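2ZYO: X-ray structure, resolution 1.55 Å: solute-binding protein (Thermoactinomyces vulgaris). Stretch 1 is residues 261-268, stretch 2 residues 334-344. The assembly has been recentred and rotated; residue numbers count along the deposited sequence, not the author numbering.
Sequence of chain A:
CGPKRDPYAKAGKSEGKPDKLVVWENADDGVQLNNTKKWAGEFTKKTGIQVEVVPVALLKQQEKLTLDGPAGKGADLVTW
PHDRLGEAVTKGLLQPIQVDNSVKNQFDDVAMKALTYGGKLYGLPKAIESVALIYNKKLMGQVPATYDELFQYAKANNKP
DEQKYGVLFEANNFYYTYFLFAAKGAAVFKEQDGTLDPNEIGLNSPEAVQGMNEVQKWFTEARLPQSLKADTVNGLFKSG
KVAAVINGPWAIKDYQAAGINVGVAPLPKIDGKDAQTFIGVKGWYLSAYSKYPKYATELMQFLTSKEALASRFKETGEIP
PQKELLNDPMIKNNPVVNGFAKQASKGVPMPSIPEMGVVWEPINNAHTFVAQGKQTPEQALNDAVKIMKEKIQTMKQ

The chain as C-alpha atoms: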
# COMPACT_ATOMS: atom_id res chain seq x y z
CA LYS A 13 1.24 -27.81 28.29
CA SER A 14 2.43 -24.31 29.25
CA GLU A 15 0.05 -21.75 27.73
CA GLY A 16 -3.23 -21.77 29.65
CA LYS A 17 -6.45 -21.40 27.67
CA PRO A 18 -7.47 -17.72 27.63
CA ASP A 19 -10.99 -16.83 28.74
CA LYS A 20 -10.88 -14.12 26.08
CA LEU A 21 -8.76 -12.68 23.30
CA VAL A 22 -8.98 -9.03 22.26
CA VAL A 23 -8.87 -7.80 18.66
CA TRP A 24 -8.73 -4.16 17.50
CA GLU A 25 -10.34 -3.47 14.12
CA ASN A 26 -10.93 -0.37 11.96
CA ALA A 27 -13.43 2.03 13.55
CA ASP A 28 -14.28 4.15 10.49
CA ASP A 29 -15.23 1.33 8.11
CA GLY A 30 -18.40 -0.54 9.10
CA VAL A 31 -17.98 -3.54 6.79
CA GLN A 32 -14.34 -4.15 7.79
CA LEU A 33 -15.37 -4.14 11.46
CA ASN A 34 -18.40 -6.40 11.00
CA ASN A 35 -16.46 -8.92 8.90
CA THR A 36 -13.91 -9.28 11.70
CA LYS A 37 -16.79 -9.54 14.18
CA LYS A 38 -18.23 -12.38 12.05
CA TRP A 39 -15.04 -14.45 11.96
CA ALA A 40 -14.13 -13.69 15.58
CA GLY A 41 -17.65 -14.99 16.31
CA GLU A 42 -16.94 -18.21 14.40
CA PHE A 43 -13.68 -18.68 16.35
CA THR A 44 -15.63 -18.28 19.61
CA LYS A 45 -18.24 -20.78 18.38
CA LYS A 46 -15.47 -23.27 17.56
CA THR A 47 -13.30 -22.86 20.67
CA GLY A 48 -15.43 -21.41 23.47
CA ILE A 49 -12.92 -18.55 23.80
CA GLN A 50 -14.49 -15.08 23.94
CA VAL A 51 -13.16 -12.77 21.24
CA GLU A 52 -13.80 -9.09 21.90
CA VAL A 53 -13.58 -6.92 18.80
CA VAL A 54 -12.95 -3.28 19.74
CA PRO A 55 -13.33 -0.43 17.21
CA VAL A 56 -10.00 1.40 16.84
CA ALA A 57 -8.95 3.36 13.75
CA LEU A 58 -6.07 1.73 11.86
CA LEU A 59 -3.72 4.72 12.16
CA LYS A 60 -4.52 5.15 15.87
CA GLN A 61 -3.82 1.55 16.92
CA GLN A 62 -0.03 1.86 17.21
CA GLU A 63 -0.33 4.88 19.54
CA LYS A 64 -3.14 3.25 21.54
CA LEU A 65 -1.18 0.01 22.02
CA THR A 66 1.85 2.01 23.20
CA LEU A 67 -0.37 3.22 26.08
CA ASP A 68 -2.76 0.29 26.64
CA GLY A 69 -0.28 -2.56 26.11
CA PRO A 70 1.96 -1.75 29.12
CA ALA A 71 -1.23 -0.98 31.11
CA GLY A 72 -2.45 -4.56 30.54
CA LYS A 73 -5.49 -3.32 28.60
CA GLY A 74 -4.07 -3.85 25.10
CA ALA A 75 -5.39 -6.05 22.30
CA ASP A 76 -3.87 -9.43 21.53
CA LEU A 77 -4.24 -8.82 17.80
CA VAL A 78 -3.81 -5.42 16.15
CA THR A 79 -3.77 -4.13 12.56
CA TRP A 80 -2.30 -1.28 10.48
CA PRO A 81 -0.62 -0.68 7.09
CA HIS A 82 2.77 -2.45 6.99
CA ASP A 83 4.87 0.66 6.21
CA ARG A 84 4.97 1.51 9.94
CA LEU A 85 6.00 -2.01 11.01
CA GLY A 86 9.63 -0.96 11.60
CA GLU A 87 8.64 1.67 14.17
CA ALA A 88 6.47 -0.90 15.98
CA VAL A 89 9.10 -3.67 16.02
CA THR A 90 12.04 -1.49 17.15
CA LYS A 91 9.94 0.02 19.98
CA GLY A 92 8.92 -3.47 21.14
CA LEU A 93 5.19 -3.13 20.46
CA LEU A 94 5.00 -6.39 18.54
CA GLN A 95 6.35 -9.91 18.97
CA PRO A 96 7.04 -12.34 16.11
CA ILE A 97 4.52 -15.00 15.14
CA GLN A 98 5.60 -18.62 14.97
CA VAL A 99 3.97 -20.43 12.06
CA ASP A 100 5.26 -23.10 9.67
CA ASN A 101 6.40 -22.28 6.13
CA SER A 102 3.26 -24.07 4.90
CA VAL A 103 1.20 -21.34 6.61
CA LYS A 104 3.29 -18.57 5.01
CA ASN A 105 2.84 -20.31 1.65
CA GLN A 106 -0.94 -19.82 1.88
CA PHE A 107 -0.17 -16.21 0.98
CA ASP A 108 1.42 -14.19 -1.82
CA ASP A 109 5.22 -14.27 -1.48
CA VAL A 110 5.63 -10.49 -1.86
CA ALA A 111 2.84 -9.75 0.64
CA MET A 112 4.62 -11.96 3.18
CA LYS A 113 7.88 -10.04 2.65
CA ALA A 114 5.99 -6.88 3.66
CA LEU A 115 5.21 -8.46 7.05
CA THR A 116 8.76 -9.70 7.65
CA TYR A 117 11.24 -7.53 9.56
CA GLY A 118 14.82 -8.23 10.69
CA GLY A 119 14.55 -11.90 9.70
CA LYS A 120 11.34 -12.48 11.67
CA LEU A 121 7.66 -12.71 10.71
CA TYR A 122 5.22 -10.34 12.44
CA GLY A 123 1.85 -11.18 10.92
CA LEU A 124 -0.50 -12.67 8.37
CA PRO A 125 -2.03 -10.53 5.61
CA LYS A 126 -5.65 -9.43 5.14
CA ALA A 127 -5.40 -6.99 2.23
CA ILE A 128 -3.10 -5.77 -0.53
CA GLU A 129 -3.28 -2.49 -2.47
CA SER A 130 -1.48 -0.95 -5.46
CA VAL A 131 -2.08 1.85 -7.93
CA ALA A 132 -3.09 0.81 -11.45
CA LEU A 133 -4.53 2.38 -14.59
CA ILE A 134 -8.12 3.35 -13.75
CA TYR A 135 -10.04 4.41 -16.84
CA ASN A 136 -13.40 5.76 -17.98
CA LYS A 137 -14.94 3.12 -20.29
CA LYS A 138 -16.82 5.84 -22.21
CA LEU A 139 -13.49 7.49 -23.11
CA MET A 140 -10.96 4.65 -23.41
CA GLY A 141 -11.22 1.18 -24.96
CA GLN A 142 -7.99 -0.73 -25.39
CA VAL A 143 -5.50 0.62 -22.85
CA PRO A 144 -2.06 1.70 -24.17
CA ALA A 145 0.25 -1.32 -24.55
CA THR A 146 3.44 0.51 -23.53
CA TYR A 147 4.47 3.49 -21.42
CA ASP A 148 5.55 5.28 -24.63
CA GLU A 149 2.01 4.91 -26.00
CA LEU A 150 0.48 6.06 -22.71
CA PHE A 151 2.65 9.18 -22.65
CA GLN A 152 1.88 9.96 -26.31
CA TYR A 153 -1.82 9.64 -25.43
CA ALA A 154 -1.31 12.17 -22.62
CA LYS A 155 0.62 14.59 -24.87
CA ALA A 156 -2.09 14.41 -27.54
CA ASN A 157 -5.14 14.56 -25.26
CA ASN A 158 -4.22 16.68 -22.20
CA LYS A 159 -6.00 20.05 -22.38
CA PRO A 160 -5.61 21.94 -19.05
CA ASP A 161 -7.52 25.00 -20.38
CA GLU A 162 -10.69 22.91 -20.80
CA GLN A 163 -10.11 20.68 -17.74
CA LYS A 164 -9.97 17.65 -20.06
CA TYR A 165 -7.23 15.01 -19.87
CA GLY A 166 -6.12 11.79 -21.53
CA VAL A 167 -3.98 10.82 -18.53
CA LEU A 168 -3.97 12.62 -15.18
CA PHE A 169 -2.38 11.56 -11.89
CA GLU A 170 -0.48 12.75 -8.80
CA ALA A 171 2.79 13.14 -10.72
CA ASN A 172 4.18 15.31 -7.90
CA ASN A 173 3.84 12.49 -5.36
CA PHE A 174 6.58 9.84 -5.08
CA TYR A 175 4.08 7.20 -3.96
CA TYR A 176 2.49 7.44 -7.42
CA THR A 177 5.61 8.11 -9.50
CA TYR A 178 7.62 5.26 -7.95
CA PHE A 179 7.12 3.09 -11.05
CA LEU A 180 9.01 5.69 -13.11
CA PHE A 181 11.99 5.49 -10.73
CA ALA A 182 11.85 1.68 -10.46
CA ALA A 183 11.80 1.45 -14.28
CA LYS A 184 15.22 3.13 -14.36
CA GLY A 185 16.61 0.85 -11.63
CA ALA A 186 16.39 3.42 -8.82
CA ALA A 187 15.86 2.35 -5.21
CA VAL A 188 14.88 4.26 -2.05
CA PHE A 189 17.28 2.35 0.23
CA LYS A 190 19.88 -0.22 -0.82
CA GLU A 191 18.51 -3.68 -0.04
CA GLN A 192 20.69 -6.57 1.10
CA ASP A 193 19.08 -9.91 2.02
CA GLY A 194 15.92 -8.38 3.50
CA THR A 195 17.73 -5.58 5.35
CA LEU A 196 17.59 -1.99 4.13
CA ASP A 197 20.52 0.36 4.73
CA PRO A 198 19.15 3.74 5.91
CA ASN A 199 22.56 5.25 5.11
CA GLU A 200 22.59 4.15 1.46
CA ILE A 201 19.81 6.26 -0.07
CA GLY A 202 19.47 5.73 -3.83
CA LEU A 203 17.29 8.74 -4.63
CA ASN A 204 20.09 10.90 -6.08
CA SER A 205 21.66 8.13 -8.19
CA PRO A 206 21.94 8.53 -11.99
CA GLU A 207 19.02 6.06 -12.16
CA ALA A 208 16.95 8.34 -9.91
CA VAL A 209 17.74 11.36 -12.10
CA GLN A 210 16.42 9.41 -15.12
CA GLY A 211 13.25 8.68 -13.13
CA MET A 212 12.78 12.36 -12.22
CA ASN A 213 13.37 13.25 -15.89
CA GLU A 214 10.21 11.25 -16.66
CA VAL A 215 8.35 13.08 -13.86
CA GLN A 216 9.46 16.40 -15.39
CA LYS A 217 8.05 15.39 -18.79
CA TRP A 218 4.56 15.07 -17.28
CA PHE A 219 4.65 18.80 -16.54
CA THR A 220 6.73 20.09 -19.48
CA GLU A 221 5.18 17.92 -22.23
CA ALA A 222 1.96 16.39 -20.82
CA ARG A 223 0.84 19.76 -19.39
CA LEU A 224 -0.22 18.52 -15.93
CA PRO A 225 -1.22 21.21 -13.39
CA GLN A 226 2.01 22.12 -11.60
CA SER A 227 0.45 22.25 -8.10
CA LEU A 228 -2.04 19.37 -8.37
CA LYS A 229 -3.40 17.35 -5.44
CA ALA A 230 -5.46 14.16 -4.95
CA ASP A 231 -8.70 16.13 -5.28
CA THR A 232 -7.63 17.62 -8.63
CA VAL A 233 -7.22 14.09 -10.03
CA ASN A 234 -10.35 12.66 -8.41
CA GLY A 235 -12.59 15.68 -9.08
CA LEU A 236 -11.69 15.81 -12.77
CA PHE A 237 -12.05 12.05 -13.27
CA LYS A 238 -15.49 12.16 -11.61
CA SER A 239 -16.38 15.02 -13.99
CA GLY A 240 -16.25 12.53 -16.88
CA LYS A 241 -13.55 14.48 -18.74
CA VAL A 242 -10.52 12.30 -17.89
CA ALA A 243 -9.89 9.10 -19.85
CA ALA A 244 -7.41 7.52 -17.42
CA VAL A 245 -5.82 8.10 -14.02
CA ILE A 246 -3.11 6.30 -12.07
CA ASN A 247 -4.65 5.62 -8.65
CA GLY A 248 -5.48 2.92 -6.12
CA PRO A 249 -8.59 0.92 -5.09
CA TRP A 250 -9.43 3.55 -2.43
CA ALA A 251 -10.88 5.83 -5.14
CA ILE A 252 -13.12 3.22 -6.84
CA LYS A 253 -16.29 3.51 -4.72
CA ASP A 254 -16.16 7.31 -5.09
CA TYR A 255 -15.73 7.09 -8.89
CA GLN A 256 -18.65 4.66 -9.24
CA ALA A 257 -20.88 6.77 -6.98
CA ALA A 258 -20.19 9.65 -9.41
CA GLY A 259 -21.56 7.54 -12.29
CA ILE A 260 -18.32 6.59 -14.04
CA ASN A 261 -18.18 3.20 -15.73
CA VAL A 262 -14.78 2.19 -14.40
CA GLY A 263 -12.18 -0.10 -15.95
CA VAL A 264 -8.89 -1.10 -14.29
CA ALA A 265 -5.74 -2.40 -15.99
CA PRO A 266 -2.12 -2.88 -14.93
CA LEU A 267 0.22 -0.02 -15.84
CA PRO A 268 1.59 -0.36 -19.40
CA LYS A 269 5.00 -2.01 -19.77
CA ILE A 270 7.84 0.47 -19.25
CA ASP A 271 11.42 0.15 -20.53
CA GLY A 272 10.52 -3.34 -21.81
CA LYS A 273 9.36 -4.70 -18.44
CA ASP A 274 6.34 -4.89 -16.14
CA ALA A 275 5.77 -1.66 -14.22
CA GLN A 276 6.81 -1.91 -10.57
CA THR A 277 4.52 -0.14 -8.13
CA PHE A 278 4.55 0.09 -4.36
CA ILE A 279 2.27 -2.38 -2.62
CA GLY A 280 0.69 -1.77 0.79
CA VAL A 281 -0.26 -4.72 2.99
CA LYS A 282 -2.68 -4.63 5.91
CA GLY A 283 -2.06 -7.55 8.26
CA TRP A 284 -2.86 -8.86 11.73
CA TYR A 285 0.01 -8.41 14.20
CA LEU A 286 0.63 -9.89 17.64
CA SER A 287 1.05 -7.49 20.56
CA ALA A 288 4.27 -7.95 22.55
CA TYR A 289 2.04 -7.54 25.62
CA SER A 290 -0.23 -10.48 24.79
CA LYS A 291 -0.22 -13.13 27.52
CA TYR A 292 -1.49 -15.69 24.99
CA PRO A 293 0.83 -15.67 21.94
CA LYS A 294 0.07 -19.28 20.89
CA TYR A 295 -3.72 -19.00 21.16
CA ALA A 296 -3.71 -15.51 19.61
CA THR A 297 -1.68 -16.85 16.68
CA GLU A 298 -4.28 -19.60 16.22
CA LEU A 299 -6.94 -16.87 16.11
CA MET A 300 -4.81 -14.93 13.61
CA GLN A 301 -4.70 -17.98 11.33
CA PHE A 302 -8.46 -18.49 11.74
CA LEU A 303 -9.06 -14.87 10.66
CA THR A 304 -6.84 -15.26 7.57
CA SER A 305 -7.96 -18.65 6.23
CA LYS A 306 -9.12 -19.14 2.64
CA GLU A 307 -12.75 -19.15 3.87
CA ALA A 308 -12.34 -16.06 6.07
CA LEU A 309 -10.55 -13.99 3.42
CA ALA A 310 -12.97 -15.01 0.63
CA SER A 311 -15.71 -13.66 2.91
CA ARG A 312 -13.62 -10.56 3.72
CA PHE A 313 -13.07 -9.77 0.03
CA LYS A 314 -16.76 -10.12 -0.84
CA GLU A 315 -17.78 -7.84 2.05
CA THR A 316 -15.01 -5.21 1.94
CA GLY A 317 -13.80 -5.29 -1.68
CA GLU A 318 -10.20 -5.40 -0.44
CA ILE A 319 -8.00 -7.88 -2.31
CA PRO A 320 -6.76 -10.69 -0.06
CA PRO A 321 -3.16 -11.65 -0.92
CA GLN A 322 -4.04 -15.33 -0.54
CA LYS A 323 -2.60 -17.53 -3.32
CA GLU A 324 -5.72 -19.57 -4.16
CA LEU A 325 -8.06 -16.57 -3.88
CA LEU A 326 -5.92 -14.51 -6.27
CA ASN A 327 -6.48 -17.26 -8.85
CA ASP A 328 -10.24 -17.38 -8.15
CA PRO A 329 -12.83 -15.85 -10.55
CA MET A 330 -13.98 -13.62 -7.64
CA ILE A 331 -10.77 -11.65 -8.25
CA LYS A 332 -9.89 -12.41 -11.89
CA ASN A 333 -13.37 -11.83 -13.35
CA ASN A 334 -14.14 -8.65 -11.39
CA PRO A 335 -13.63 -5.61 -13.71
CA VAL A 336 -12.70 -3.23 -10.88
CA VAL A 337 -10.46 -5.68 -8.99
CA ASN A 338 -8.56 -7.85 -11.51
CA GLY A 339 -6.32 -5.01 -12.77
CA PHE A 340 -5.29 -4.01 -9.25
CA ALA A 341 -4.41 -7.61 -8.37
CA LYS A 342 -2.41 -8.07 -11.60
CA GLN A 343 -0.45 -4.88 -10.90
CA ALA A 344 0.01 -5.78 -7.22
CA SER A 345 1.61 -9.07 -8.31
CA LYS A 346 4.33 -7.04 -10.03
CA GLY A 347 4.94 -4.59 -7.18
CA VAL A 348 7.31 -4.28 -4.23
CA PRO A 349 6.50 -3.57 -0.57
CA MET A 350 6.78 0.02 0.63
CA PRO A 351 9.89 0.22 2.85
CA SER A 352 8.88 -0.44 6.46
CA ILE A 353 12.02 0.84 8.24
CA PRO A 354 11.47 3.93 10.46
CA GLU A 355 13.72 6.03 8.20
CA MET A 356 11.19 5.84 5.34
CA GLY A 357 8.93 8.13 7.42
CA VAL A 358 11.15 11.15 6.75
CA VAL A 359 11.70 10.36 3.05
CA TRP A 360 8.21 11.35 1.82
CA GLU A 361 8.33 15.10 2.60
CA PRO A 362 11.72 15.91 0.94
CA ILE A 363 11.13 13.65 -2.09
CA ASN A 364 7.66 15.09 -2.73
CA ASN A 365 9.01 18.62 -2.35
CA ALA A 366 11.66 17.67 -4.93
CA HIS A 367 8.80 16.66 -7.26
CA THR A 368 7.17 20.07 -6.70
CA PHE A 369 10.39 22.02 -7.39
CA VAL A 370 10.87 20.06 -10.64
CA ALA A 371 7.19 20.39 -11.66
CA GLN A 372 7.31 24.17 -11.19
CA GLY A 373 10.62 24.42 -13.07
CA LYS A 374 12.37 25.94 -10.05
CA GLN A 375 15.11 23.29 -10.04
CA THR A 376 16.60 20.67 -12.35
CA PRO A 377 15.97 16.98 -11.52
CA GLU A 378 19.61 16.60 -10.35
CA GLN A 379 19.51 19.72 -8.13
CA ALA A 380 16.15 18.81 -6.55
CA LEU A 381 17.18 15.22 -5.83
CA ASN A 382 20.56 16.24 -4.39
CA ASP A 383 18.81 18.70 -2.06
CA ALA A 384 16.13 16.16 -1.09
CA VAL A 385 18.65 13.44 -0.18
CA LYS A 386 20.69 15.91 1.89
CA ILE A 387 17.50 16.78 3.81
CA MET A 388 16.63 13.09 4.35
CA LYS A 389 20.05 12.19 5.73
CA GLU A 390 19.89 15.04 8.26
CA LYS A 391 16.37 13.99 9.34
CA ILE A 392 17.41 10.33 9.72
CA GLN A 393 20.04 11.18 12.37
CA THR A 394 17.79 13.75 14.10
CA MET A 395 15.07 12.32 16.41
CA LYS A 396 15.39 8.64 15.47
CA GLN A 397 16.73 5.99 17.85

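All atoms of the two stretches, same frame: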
# COMPACT_ATOMS: atom_id res chain seq x y z
N ASN A 261 -18.35 4.61 -15.43
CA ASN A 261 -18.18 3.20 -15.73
C ASN A 261 -16.69 2.92 -15.76
O ASN A 261 -15.99 3.27 -16.72
CB ASN A 261 -18.85 2.83 -17.06
CG ASN A 261 -18.93 1.33 -17.29
OD1 ASN A 261 -18.70 0.52 -16.39
ND2 ASN A 261 -19.28 0.94 -18.52
N VAL A 262 -16.21 2.29 -14.69
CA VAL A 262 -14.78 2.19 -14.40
C VAL A 262 -14.16 0.89 -14.92
O VAL A 262 -14.69 -0.20 -14.71
CB VAL A 262 -14.52 2.31 -12.87
CG1 VAL A 262 -13.05 2.15 -12.55
CG2 VAL A 262 -15.04 3.64 -12.33
N GLY A 263 -13.03 1.03 -15.61
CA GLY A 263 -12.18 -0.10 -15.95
C GLY A 263 -10.86 0.03 -15.20
O GLY A 263 -10.46 1.14 -14.83
N VAL A 264 -10.20 -1.09 -14.95
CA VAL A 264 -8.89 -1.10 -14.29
C VAL A 264 -7.95 -2.08 -14.99
O VAL A 264 -8.27 -3.25 -15.17
CB VAL A 264 -8.98 -1.46 -12.78
CG1 VAL A 264 -7.61 -1.32 -12.12
CG2 VAL A 264 -10.00 -0.57 -12.07
N ALA A 265 -6.77 -1.58 -15.36
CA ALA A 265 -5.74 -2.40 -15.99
C ALA A 265 -4.40 -2.17 -15.32
O ALA A 265 -4.19 -1.12 -14.70
CB ALA A 265 -5.66 -2.08 -17.48
N PRO A 266 -3.46 -3.14 -15.43
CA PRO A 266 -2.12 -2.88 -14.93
C PRO A 266 -1.50 -1.73 -15.71
O PRO A 266 -1.92 -1.45 -16.84
CB PRO A 266 -1.35 -4.17 -15.24
CG PRO A 266 -2.39 -5.19 -15.50
CD PRO A 266 -3.59 -4.48 -16.02
N LEU A 267 -0.51 -1.06 -15.12
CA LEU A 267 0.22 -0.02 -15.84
C LEU A 267 0.91 -0.63 -17.06
O LEU A 267 1.38 -1.77 -16.99
CB LEU A 267 1.25 0.65 -14.93
CG LEU A 267 0.73 1.38 -13.69
CD1 LEU A 267 1.89 1.98 -12.91
CD2 LEU A 267 -0.29 2.46 -14.05
N PRO A 268 0.93 0.11 -18.18
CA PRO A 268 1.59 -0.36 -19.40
C PRO A 268 3.06 -0.68 -19.16
O PRO A 268 3.69 -0.07 -18.29
CB PRO A 268 1.46 0.84 -20.34
CG PRO A 268 0.24 1.56 -19.86
CD PRO A 268 0.30 1.43 -18.38
N ASN A 334 -13.59 -9.91 -11.88
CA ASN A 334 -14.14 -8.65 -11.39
C ASN A 334 -13.44 -7.47 -12.07
O ASN A 334 -12.23 -7.27 -11.88
CB ASN A 334 -14.00 -8.56 -9.87
CG ASN A 334 -14.77 -7.39 -9.27
OD1 ASN A 334 -14.83 -6.30 -9.85
ND2 ASN A 334 -15.35 -7.61 -8.10
N PRO A 335 -14.19 -6.68 -12.87
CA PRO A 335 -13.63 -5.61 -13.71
C PRO A 335 -12.98 -4.45 -12.95
O PRO A 335 -12.21 -3.69 -13.54
CB PRO A 335 -14.86 -5.10 -14.48
CG PRO A 335 -16.02 -5.45 -13.62
CD PRO A 335 -15.65 -6.77 -13.01
N VAL A 336 -13.27 -4.31 -11.66
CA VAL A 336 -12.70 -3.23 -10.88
C VAL A 336 -11.71 -3.75 -9.82
O VAL A 336 -11.27 -3.00 -8.94
CB VAL A 336 -13.79 -2.33 -10.23
CG1 VAL A 336 -13.26 -0.95 -10.03
CG2 VAL A 336 -15.03 -2.26 -11.12
N VAL A 337 -11.36 -5.03 -9.94
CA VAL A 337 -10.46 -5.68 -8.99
C VAL A 337 -9.27 -6.35 -9.69
O VAL A 337 -8.12 -6.20 -9.26
CB VAL A 337 -11.23 -6.71 -8.10
CG1 VAL A 337 -10.27 -7.59 -7.31
CG2 VAL A 337 -12.18 -5.98 -7.16
N ASN A 338 -9.56 -7.06 -10.78
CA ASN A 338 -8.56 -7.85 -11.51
C ASN A 338 -7.28 -7.07 -11.86
O ASN A 338 -6.17 -7.57 -11.65
CB ASN A 338 -9.19 -8.46 -12.77
CG ASN A 338 -8.28 -9.45 -13.48
OD1 ASN A 338 -7.67 -10.31 -12.86
ND2 ASN A 338 -8.21 -9.34 -14.80
N GLY A 339 -7.45 -5.86 -12.39
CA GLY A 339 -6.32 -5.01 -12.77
C GLY A 339 -5.42 -4.62 -11.61
O GLY A 339 -4.19 -4.59 -11.75
N PHE A 340 -6.03 -4.32 -10.46
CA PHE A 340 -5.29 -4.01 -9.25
C PHE A 340 -4.47 -5.21 -8.77
O PHE A 340 -3.31 -5.05 -8.37
CB PHE A 340 -6.23 -3.56 -8.13
CG PHE A 340 -6.83 -2.20 -8.32
CD1 PHE A 340 -6.02 -1.07 -8.44
CD2 PHE A 340 -8.21 -2.04 -8.36
CE1 PHE A 340 -6.58 0.19 -8.61
CE2 PHE A 340 -8.78 -0.79 -8.53
CZ PHE A 340 -7.96 0.33 -8.65
N ALA A 341 -5.07 -6.39 -8.81
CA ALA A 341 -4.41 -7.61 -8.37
C ALA A 341 -3.24 -7.97 -9.29
O ALA A 341 -2.16 -8.33 -8.82
CB ALA A 341 -5.40 -8.76 -8.29
N LYS A 342 -3.46 -7.84 -10.60
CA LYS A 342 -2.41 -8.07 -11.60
C LYS A 342 -1.22 -7.15 -11.36
O LYS A 342 -0.07 -7.60 -11.35
CB LYS A 342 -2.95 -7.88 -13.02
CG LYS A 342 -3.81 -9.02 -13.54
CD LYS A 342 -4.08 -8.89 -15.04
CE LYS A 342 -5.15 -7.84 -15.33
NZ LYS A 342 -5.40 -7.69 -16.80
N GLN A 343 -1.50 -5.86 -11.16
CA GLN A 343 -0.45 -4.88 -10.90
C GLN A 343 0.25 -5.13 -9.57
O GLN A 343 1.48 -5.02 -9.47
CB GLN A 343 -0.99 -3.45 -10.98
CG GLN A 343 0.08 -2.37 -10.85
CD GLN A 343 1.19 -2.51 -11.88
OE1 GLN A 343 0.94 -2.53 -13.08
NE2 GLN A 343 2.43 -2.62 -11.41
N ALA A 344 -0.53 -5.49 -8.55
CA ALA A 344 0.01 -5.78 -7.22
C ALA A 344 0.99 -6.95 -7.25
O ALA A 344 1.93 -6.99 -6.46
CB ALA A 344 -1.11 -6.04 -6.23
O HOH W 1 -11.43 -3.60 -15.87
O HOH W 2 -7.34 -5.96 -16.29

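A short strand, residues 262-265, runs nearly parallel to helix 338-344 (18° between their directions) and packs against it mainly through apolar side chains, with one direct hydrogen bond and two bridging waters. The two stretches bury 482 Å² between them, and Val264, itself buried, gives the largest share. Its CA-to-CB bond points toward the second stretch and, with chi1 in t, CG1 lies over the face of the Phe340 ring, 3.7 Å from the ring centroid and 5° off the normal, while its CG2 lies 3.9 Å from Val336 CG1. The CA-to-CB bond of Phe340 points away, but the end of its side chain comes nearer and brings the ring to Val264. Val262 extends this apolar patch, its CG1 4.0 Å from Val336 CG1.

Gly339 allows the backbones to approach closely: its CA is 4.2 Å from Ala265 CA and makes a CA-H...O contact with Val264 O at 3.6 Å. A CB here would point into the strand and clash with Val264 O and Ala265 N.

Farther along, Gln343 reaches across to accept a hydrogen bond from the backbone of Leu267, Leu267 N to Gln343 OE1 2.9 Å; its NE2 is satisfied elsewhere in the structure. Pro266 packs its CG 3.7 Å from Lys342 CB. Water 1 links Val264 N (2.9 Å) to Pro335 O (2.5 Å), and water 2 joins Val264 O (3.1 Å) to Lys342 NZ (2.6 Å), so water serves both polar backbone atoms of Val264.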